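Local coordinates for hypothetical protein PA2201 (PDB 2FEF) that is of unknown function but probably acts as an immunity protein that neutralises a PoNe-type bacterial toxin, at residues B[160-165]-B[185-190]; B[148-153]-B[178-183]. One frame throughout, in Å; residues are numbered along the deposited sequence.

In the fold
The chain first builds the helical region before residue 130, then enters helix 146-158, which carries 148-153. The turn after it supplies 160-165, helix 165-172 follows, and helix 179-189 brings 178-183 and then 185-190. Interaction 2 closes a loop from 148-153 to 178-183; interaction 1 closes a second from 160-165 to 185-190. The two loops cross, because their segments alternate along the chain. Helix 179-189 is thus held twice: its first turn lies in the buried interior against helix 146-158, and its last turn rests on the partly buried turn leading into helix 165-172. The contacts meet where Ile165 CD1 packs on Leu153 O, 3.8 Å away.

Interaction 1: B[160-165]-B[185-190]; sequences DAQELI and GAAALG
Gln162 reaches Ala188 through a water that donates a hydrogen bond to Gln162 OE1 at 2.8 Å and accepts the backbone N-H of Ala188 N at 3.0 Å. The bridge joins two helix ends: 160-165 is the turn that follows helix 146-158, closed by a Schellman motif with Asp160 as its positive-phi C-prime residue, and 185-190 is the last turn of helix 179-189. That helix is kinked, and the N-H of Ala188 makes no bond to the preceding turn; the water takes the place of the missing carbonyl. Glutamine suits the site because its long side chain ends in a carbonyl that can accept from a water between the segments. CG lies beside the backbone N (chi1 -66°) and the chain beyond it is extended, carrying the amide toward the second helix, where OE1 also passes 4.0 Å from the methyl CB of Ala187.

Below this polar edge the contact is apolar. Ala188 points its methyl into the turn, where CB meets Gln162 O at 3.6 Å and the branched side chain of Ile165, with Ile165 CB 3.7 Å from Ala188 CB. A small residue lets the backbones come close, the CA atoms of Gln162 and Ala188 being 5.8 Å apart. Ile165 sets its CG2 branch anti to the backbone N, and this methyl touches both Ala188 and the bare backbone of Gly185. Glycine fits there because a CB would be crowded by Leu189 CD1 and would lie close to Ile165 CG2. Val157 of helix 146-158 lies against both Gln162 and Ile165, and Arg101 NH2 of helix 97-127 is hydrogen-bonded to Asp160 O. At the helix end Gly190 turns to positive phi (72°), which glycine adopts easily, and its N bonds weakly to Ala186 O.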
loop_
_atom_site.group_PDB
_atom_site.type_symbol
_atom_site.label_atom_id
_atom_site.label_comp_id
_atom_site.label_asym_id
_atom_site.label_seq_id
_atom_site.Cartn_x
_atom_site.Cartn_y
_atom_site.Cartn_z
ATOM N N ASP B 160 -3.959 -29.267 11.597
ATOM C CA ASP B 160 -4.060 -30.589 10.964
ATOM C C ASP B 160 -3.717 -30.511 9.475
ATOM O O ASP B 160 -4.422 -31.075 8.599
ATOM C CB ASP B 160 -5.431 -31.277 11.237
ATOM C CG ASP B 160 -5.512 -32.713 10.658
ATOM O OD1 ASP B 160 -4.544 -33.502 10.812
ATOM O OD2 ASP B 160 -6.552 -33.056 10.052
ATOM N N ALA B 161 -2.622 -29.811 9.203
ATOM C CA ALA B 161 -2.092 -29.639 7.847
ATOM C C ALA B 161 -0.610 -30.039 7.781
ATOM O O ALA B 161 0.163 -29.481 7.001
ATOM C CB ALA B 161 -2.289 -28.192 7.385
ATOM N N GLN B 162 -0.221 -31.019 8.600
ATOM C CA GLN B 162 1.197 -31.420 8.715
ATOM C C GLN B 162 1.794 -31.970 7.429
ATOM O O GLN B 162 3.011 -32.043 7.294
ATOM C CB GLN B 162 1.372 -32.503 9.778
ATOM C CG GLN B 162 1.066 -32.052 11.232
ATOM C CD GLN B 162 1.521 -33.077 12.242
ATOM O OE1 GLN B 162 2.651 -33.583 12.159
ATOM N NE2 GLN B 162 0.650 -33.388 13.217
ATOM N N GLU B 163 0.944 -32.426 6.515
ATOM C CA GLU B 163 1.423 -32.916 5.232
ATOM C C GLU B 163 2.147 -31.839 4.395
ATOM O O GLU B 163 2.849 -32.159 3.426
ATOM C CB GLU B 163 0.272 -33.575 4.442
ATOM C CG GLU B 163 -0.535 -32.602 3.530
ATOM C CD GLU B 163 -1.665 -31.874 4.260
ATOM N N LEU B 164 2.009 -30.567 4.772
ATOM C CA LEU B 164 2.767 -29.521 4.082
ATOM C C LEU B 164 4.156 -29.252 4.686
ATOM O O LEU B 164 5.023 -28.620 4.040
ATOM C CB LEU B 164 1.966 -28.231 4.058
ATOM C CG LEU B 164 0.584 -28.218 3.403
ATOM C CD1 LEU B 164 -0.033 -26.826 3.668
ATOM C CD2 LEU B 164 0.699 -28.505 1.893
ATOM N N ILE B 165 4.380 -29.777 5.893
ATOM C CA ILE B 165 5.602 -29.491 6.642
ATOM C C ILE B 165 6.871 -30.006 5.914
ATOM O O ILE B 165 7.877 -29.283 5.857
ATOM C CB ILE B 165 5.497 -30.027 8.121
ATOM C CG1 ILE B 165 4.532 -29.134 8.937
ATOM C CG2 ILE B 165 6.891 -30.123 8.764
ATOM C CD1 ILE B 165 4.161 -29.734 10.323
ATOM N N GLY B 185 8.363 -30.679 13.672
ATOM C CA GLY B 185 8.225 -31.390 12.402
ATOM C C GLY B 185 8.513 -32.872 12.403
ATOM O O GLY B 185 8.424 -33.519 11.349
ATOM N N ALA B 186 8.844 -33.414 13.574
ATOM C CA ALA B 186 9.333 -34.790 13.701
ATOM C C ALA B 186 8.402 -35.832 13.085
ATOM O O ALA B 186 8.846 -36.660 12.286
ATOM C CB ALA B 186 9.623 -35.127 15.167
ATOM N N ALA B 187 7.115 -35.773 13.439
ATOM C CA ALA B 187 6.115 -36.737 12.951
ATOM C C ALA B 187 5.915 -36.578 11.466
ATOM O O ALA B 187 5.794 -37.567 10.749
ATOM C CB ALA B 187 4.775 -36.554 13.664
ATOM N N ALA B 188 5.859 -35.324 11.013
ATOM C CA ALA B 188 5.651 -35.014 9.604
ATOM C C ALA B 188 6.763 -35.552 8.693
ATOM O O ALA B 188 6.487 -36.048 7.595
ATOM C CB ALA B 188 5.502 -33.505 9.415
ATOM N N LEU B 189 7.999 -35.450 9.169
ATOM C CA LEU B 189 9.191 -35.788 8.394
ATOM C C LEU B 189 9.700 -37.198 8.665
ATOM O O LEU B 189 10.530 -37.716 7.901
ATOM C CB LEU B 189 10.298 -34.814 8.756
ATOM C CG LEU B 189 10.279 -33.426 8.119
ATOM C CD1 LEU B 189 10.930 -32.406 9.061
ATOM C CD2 LEU B 189 10.991 -33.460 6.758
ATOM N N GLY B 190 9.221 -37.798 9.757
ATOM C CA GLY B 190 9.721 -39.097 10.233
ATOM C C GLY B 190 11.119 -38.991 10.825
ATOM O O GLY B 190 11.973 -39.863 10.619
HETATM O O HOH W 1 5.283 -33.057 12.925
#

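Interaction 2: B[148-153]-B[178-183]; sequences FALQLL and DRLLDY
Leu181 and Leu153 meet with no ring between them, for the flat groups lie outside the seam. The Tyr183 ring has Arg179 O at its edge, in plane, and meets the ring of Phe211 with the planes inclined by about 35°. On helix 146-158 the Phe148 ring meets that of Trp111 with inclined planes and packs on Arg54 of the second subunit.

Inside the seam the contact is aliphatic. Leu181 carries the largest share: CG sits beside the backbone N (chi1 -65°), and the two methyls spread over the surface of helix 146-158. CD1 faces the methyl of Ala149, with Ala149 CB to Leu181 CD1 4.1 Å, while CD2 settles against the backbone, 4.0 Å from Leu150 CA. Alanine suits that place because its short side chain leaves room for the leucine fork. Leu153, one turn on from Ala149, crosses Leu181 at about a right angle, and its CD2 comes 3.4 Å from Leu181 O and 3.9 Å from Leu181 CB.

These residues join two nearly parallel helices, 146-158 and 179-189; the axes of the segments 148-153 and 179-183 approach to 10.2 Å at an angle of 17°, and helix 165-172 lies between them in the chain. Along the same seam Leu150 and Leu180 cross obliquely, CD1 of Leu150 to CD2 of Leu180 being 4.0 Å. Both touch Glu259 of helix 258-267.

Asp178 N-caps the second helix. Its OD1 accepts a weak but nearly straight bond from Leu181 N, 3.3 Å long, and is also hydrogen-bonded to Tyr146 OH of the first helix. Aspartate suits the N-cap because its short carboxylate lets OD1 reach back to a first-turn N-H, while OD2 accepts a hydrogen bond from Phe199 N.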
loop_
_atom_site.group_PDB
_atom_site.type_symbol
_atom_site.label_atom_id
_atom_site.label_comp_id
_atom_site.label_asym_id
_atom_site.label_seq_id
_atom_site.Cartn_x
_atom_site.Cartn_y
_atom_site.Cartn_z
ATOM N N PHE B 148 8.509 -16.769 11.818
ATOM C CA PHE B 148 7.715 -17.273 10.668
ATOM C C PHE B 148 7.875 -18.764 10.502
ATOM O O PHE B 148 6.943 -19.457 10.041
ATOM C CB PHE B 148 8.147 -16.589 9.332
ATOM C CG PHE B 148 7.858 -15.121 9.299
ATOM C CD1 PHE B 148 6.569 -14.659 9.080
ATOM C CD2 PHE B 148 8.901 -14.189 9.448
ATOM C CE1 PHE B 148 6.285 -13.268 9.029
ATOM C CE2 PHE B 148 8.646 -12.771 9.382
ATOM C CZ PHE B 148 7.336 -12.326 9.187
ATOM N N ALA B 149 9.073 -19.281 10.815
ATOM C CA ALA B 149 9.289 -20.739 10.694
ATOM C C ALA B 149 8.511 -21.450 11.829
ATOM O O ALA B 149 7.877 -22.498 11.614
ATOM C CB ALA B 149 10.774 -21.086 10.753
ATOM N N LEU B 150 8.549 -20.862 13.020
ATOM C CA LEU B 150 7.764 -21.374 14.168
ATOM C C LEU B 150 6.286 -21.428 13.770
ATOM O O LEU B 150 5.631 -22.453 13.967
ATOM C CB LEU B 150 7.938 -20.467 15.414
ATOM C CG LEU B 150 7.007 -20.806 16.601
ATOM C CD1 LEU B 150 7.303 -22.231 17.069
ATOM C CD2 LEU B 150 7.268 -19.782 17.686
ATOM N N GLN B 151 5.762 -20.322 13.215
ATOM C CA GLN B 151 4.353 -20.288 12.805
ATOM C C GLN B 151 4.052 -21.396 11.770
ATOM O O GLN B 151 3.045 -22.097 11.866
ATOM C CB GLN B 151 3.985 -18.923 12.162
ATOM C CG GLN B 151 2.453 -18.830 11.905
ATOM C CD GLN B 151 2.078 -17.742 10.934
ATOM O OE1 GLN B 151 2.303 -17.873 9.725
ATOM N NE2 GLN B 151 1.475 -16.667 11.450
ATOM N N LEU B 152 4.917 -21.531 10.768
ATOM C CA LEU B 152 4.654 -22.508 9.698
ATOM C C LEU B 152 4.569 -23.931 10.252
ATOM O O LEU B 152 3.672 -24.698 9.857
ATOM C CB LEU B 152 5.729 -22.423 8.607
ATOM C CG LEU B 152 5.515 -21.213 7.691
ATOM C CD1 LEU B 152 6.842 -21.057 6.853
ATOM C CD2 LEU B 152 4.292 -21.411 6.822
ATOM N N LEU B 153 5.483 -24.296 11.149
ATOM C CA LEU B 153 5.485 -25.670 11.660
ATOM C C LEU B 153 4.406 -25.835 12.714
ATOM O O LEU B 153 3.618 -26.770 12.629
ATOM C CB LEU B 153 6.870 -26.104 12.186
ATOM C CG LEU B 153 7.829 -26.633 11.109
ATOM C CD1 LEU B 153 7.956 -25.674 9.896
ATOM C CD2 LEU B 153 9.188 -26.947 11.668
ATOM N N ASP B 178 16.432 -26.082 14.126
ATOM C CA ASP B 178 17.001 -26.331 15.449
ATOM C C ASP B 178 16.160 -27.324 16.252
ATOM O O ASP B 178 15.256 -27.952 15.696
ATOM C CB ASP B 178 17.224 -25.005 16.211
ATOM C CG ASP B 178 15.936 -24.373 16.734
ATOM O OD1 ASP B 178 14.818 -24.682 16.240
ATOM O OD2 ASP B 178 16.052 -23.515 17.646
ATOM N N ARG B 179 16.441 -27.477 17.547
ATOM C CA ARG B 179 15.818 -28.549 18.321
ATOM C C ARG B 179 14.288 -28.449 18.311
ATOM O O ARG B 179 13.594 -29.422 17.996
ATOM C CB ARG B 179 16.331 -28.568 19.754
ATOM C CG ARG B 179 15.706 -29.711 20.612
ATOM C CD ARG B 179 16.421 -29.869 21.934
ATOM N NE ARG B 179 17.686 -30.574 21.796
ATOM C CZ ARG B 179 18.524 -30.815 22.806
ATOM N NH1 ARG B 179 18.230 -30.381 24.024
ATOM N NH2 ARG B 179 19.658 -31.484 22.592
ATOM N N LEU B 180 13.778 -27.266 18.629
ATOM C CA LEU B 180 12.322 -27.059 18.655
ATOM C C LEU B 180 11.667 -27.316 17.292
ATOM O O LEU B 180 10.673 -28.042 17.208
ATOM C CB LEU B 180 11.942 -25.661 19.185
ATOM C CG LEU B 180 10.444 -25.315 19.076
ATOM C CD1 LEU B 180 9.555 -26.235 19.935
ATOM C CD2 LEU B 180 10.186 -23.855 19.400
ATOM N N LEU B 181 12.227 -26.744 16.234
ATOM C CA LEU B 181 11.645 -26.957 14.901
ATOM C C LEU B 181 11.683 -28.444 14.527
ATOM O O LEU B 181 10.727 -28.955 13.913
ATOM C CB LEU B 181 12.341 -26.105 13.812
ATOM C CG LEU B 181 12.192 -24.574 13.922
ATOM C CD1 LEU B 181 13.003 -23.832 12.810
ATOM C CD2 LEU B 181 10.695 -24.123 14.004
ATOM N N ASP B 182 12.767 -29.136 14.893
ATOM C CA ASP B 182 12.837 -30.589 14.695
ATOM C C ASP B 182 11.757 -31.368 15.467
ATOM O O ASP B 182 11.131 -32.276 14.893
ATOM C CB ASP B 182 14.227 -31.151 15.018
ATOM C CG ASP B 182 15.270 -30.821 13.940
ATOM O OD1 ASP B 182 14.901 -30.292 12.869
ATOM O OD2 ASP B 182 16.469 -31.115 14.176
ATOM N N TYR B 183 11.524 -31.027 16.738
ATOM C CA TYR B 183 10.394 -31.603 17.489
ATOM C C TYR B 183 9.042 -31.325 16.844
ATOM O O TYR B 183 8.214 -32.228 16.750
ATOM C CB TYR B 183 10.391 -31.143 18.950
ATOM C CG TYR B 183 11.244 -32.035 19.824
ATOM C CD1 TYR B 183 12.627 -31.967 19.773
ATOM C CD2 TYR B 183 10.656 -32.934 20.718
ATOM C CE1 TYR B 183 13.424 -32.786 20.575
ATOM C CE2 TYR B 183 11.444 -33.757 21.531
ATOM C CZ TYR B 183 12.832 -33.672 21.443
ATOM O OH TYR B 183 13.632 -34.476 22.218
#